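Local structure of arginase (Glaciozyma antarctica, 5YNL) at residues I281-D286 with E316-T321. The protein probably hydrolyses L-arginine to L-ornithine and urea, as arginases do, in a cold-adapted form from a psychrophilic yeast. Numbering follows the deposited sequence.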
loop_
_atom_site.group_PDB
_atom_site.type_symbol
_atom_site.label_atom_id
_atom_site.label_comp_id
_atom_site.label_asym_id
_atom_site.label_seq_id
_atom_site.Cartn_x
_atom_site.Cartn_y
_atom_site.Cartn_z
ATOM N N ILE A 281 9.920 1.533 -4.301
ATOM C CA ILE A 281 9.043 1.752 -3.158
ATOM C C ILE A 281 7.633 1.218 -3.438
ATOM O O ILE A 281 7.035 1.526 -4.485
ATOM C CB ILE A 281 8.949 3.264 -2.782
ATOM C CG1 ILE A 281 10.177 3.693 -1.973
ATOM C CG2 ILE A 281 7.669 3.564 -1.989
ATOM C CD1 ILE A 281 10.413 5.247 -1.917
ATOM N N HIS A 282 7.105 0.441 -2.490
ATOM C CA HIS A 282 5.719 0.023 -2.507
ATOM C C HIS A 282 5.002 0.845 -1.444
ATOM O O HIS A 282 5.265 0.688 -0.237
ATOM C CB HIS A 282 5.584 -1.482 -2.205
ATOM C CG HIS A 282 4.233 -2.061 -2.504
ATOM N ND1 HIS A 282 3.149 -1.298 -2.899
ATOM C CD2 HIS A 282 3.780 -3.336 -2.457
ATOM C CE1 HIS A 282 2.103 -2.076 -3.092
ATOM N NE2 HIS A 282 2.459 -3.320 -2.821
ATOM N N LEU A 283 4.115 1.732 -1.871
ATOM C CA LEU A 283 3.363 2.529 -0.897
ATOM C C LEU A 283 1.969 1.969 -0.768
ATOM O O LEU A 283 1.142 2.096 -1.700
ATOM C CB LEU A 283 3.289 4.015 -1.286
ATOM C CG LEU A 283 2.501 4.974 -0.384
ATOM C CD1 LEU A 283 2.990 4.971 1.091
ATOM C CD2 LEU A 283 2.616 6.368 -0.954
ATOM N N SER A 284 1.702 1.336 0.375
ATOM C CA SER A 284 0.392 0.707 0.577
ATOM C C SER A 284 -0.438 1.577 1.517
ATOM O O SER A 284 -0.268 1.513 2.746
ATOM C CB SER A 284 0.555 -0.707 1.133
ATOM O OG SER A 284 -0.606 -1.472 0.875
ATOM N N PHE A 285 -1.317 2.386 0.926
ATOM C CA PHE A 285 -2.023 3.457 1.634
ATOM C C PHE A 285 -3.483 3.101 1.948
ATOM O O PHE A 285 -4.289 2.883 1.036
ATOM C CB PHE A 285 -2.003 4.742 0.794
ATOM C CG PHE A 285 -2.142 5.999 1.606
ATOM C CD1 PHE A 285 -3.301 6.257 2.327
ATOM C CD2 PHE A 285 -1.115 6.918 1.653
ATOM C CE1 PHE A 285 -3.409 7.426 3.095
ATOM C CE2 PHE A 285 -1.230 8.066 2.400
ATOM C CZ PHE A 285 -2.377 8.319 3.133
ATOM N N ASP A 286 -3.821 3.053 3.234
ATOM C CA ASP A 286 -5.173 2.746 3.645
ATOM C C ASP A 286 -5.789 4.036 4.084
ATOM O O ASP A 286 -5.246 4.736 4.932
ATOM C CB ASP A 286 -5.184 1.781 4.821
ATOM C CG ASP A 286 -6.565 1.275 5.131
ATOM O OD1 ASP A 286 -7.436 2.092 5.508
ATOM O OD2 ASP A 286 -6.798 0.055 4.985
ATOM N N GLU A 316 3.211 12.842 -1.969
ATOM C CA GLU A 316 4.087 13.744 -2.699
ATOM C C GLU A 316 5.541 13.381 -2.411
ATOM O O GLU A 316 6.340 13.209 -3.332
ATOM C CB GLU A 316 3.817 15.203 -2.314
ATOM C CG GLU A 316 4.024 16.197 -3.448
ATOM C CD GLU A 316 3.310 17.539 -3.217
ATOM O OE1 GLU A 316 2.574 17.679 -2.193
ATOM O OE2 GLU A 316 3.497 18.473 -4.062
ATOM N N ALA A 317 5.863 13.224 -1.129
ATOM C CA ALA A 317 7.240 13.035 -0.706
ATOM C C ALA A 317 7.790 11.789 -1.355
ATOM O O ALA A 317 8.925 11.785 -1.862
ATOM C CB ALA A 317 7.343 12.939 0.803
ATOM N N ILE A 318 6.968 10.744 -1.366
ATOM C CA ILE A 318 7.340 9.493 -2.004
ATOM C C ILE A 318 7.497 9.754 -3.501
ATOM O O ILE A 318 8.444 9.273 -4.120
ATOM C CB ILE A 318 6.277 8.418 -1.780
ATOM C CG1 ILE A 318 6.550 7.630 -0.486
ATOM C CG2 ILE A 318 6.276 7.411 -2.949
ATOM C CD1 ILE A 318 7.048 8.413 0.690
ATOM N N ALA A 319 6.588 10.547 -4.074
ATOM C CA ALA A 319 6.617 10.803 -5.517
ATOM C C ALA A 319 7.908 11.497 -5.910
ATOM O O ALA A 319 8.489 11.168 -6.960
ATOM C CB ALA A 319 5.399 11.620 -5.968
ATOM N N GLU A 320 8.371 12.434 -5.083
ATOM C CA GLU A 320 9.567 13.183 -5.457
ATOM C C GLU A 320 10.822 12.294 -5.555
ATOM O O GLU A 320 11.776 12.651 -6.247
ATOM C CB GLU A 320 9.800 14.441 -4.586
ATOM C CG GLU A 320 10.495 14.200 -3.235
ATOM C CD GLU A 320 10.748 15.494 -2.430
ATOM O OE1 GLU A 320 10.921 15.400 -1.192
ATOM O OE2 GLU A 320 10.785 16.608 -3.016
ATOM N N THR A 321 10.804 11.123 -4.912
ATOM C CA THR A 321 11.984 10.233 -4.953
ATOM C C THR A 321 12.197 9.529 -6.292
ATOM O O THR A 321 13.302 9.062 -6.565
ATOM C CB THR A 321 11.959 9.125 -3.870
ATOM O OG1 THR A 321 11.166 8.036 -4.339
ATOM C CG2 THR A 321 11.394 9.645 -2.563
#
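Ile318 packs its two branches against Ile281 and Leu283, joining the C-terminal part of helix 308-320 to strand 281-286 of the parallel sheet in the arginase α/β fold. Helix 308-320 follows that strand in the chain and leads into strand 324-330, its parallel neighbour, so the helix belongs to a beta-alpha-beta crossover and lies over the two strands it connects. Ile318 CG2 meets Ile281 CG2 at 4.2 Å, methyl against methyl. Its other branch, through CG1, touches Leu283 CD2, also at 4.2 Å, the two side chains running at a slant to each other. Leu283 starts toward the helix from CB, and with CG anti to its backbone N (chi1 178°) CD2 is the methyl that reaches Ile318. His282, between the two, turns to the other face of the sheet, against helix 158-168. Leu324 of the next strand touches Ile281, Leu283 and Ile318, extending this buried apolar layer. Beyond Ile318, around Thr321, Ile281 CD1 comes to 3.8 Å from Thr321 OG1, the two side chains crossing at about a right angle. That hydroxyl is already engaged, bonded to the Ile318 carbonyl and to the backbone N of Leu323. A valine in place of Thr321 would probably leave the Leu323 N-H without this partner and let the turn into strand 324-330 relax. Ile318 O is gripped twice, by Thr321 N at 3.1 Å and by Thr321 OG1 at 3.0 Å, the latter lying in the carbonyl plane at a C=O...OG1 angle of 154°.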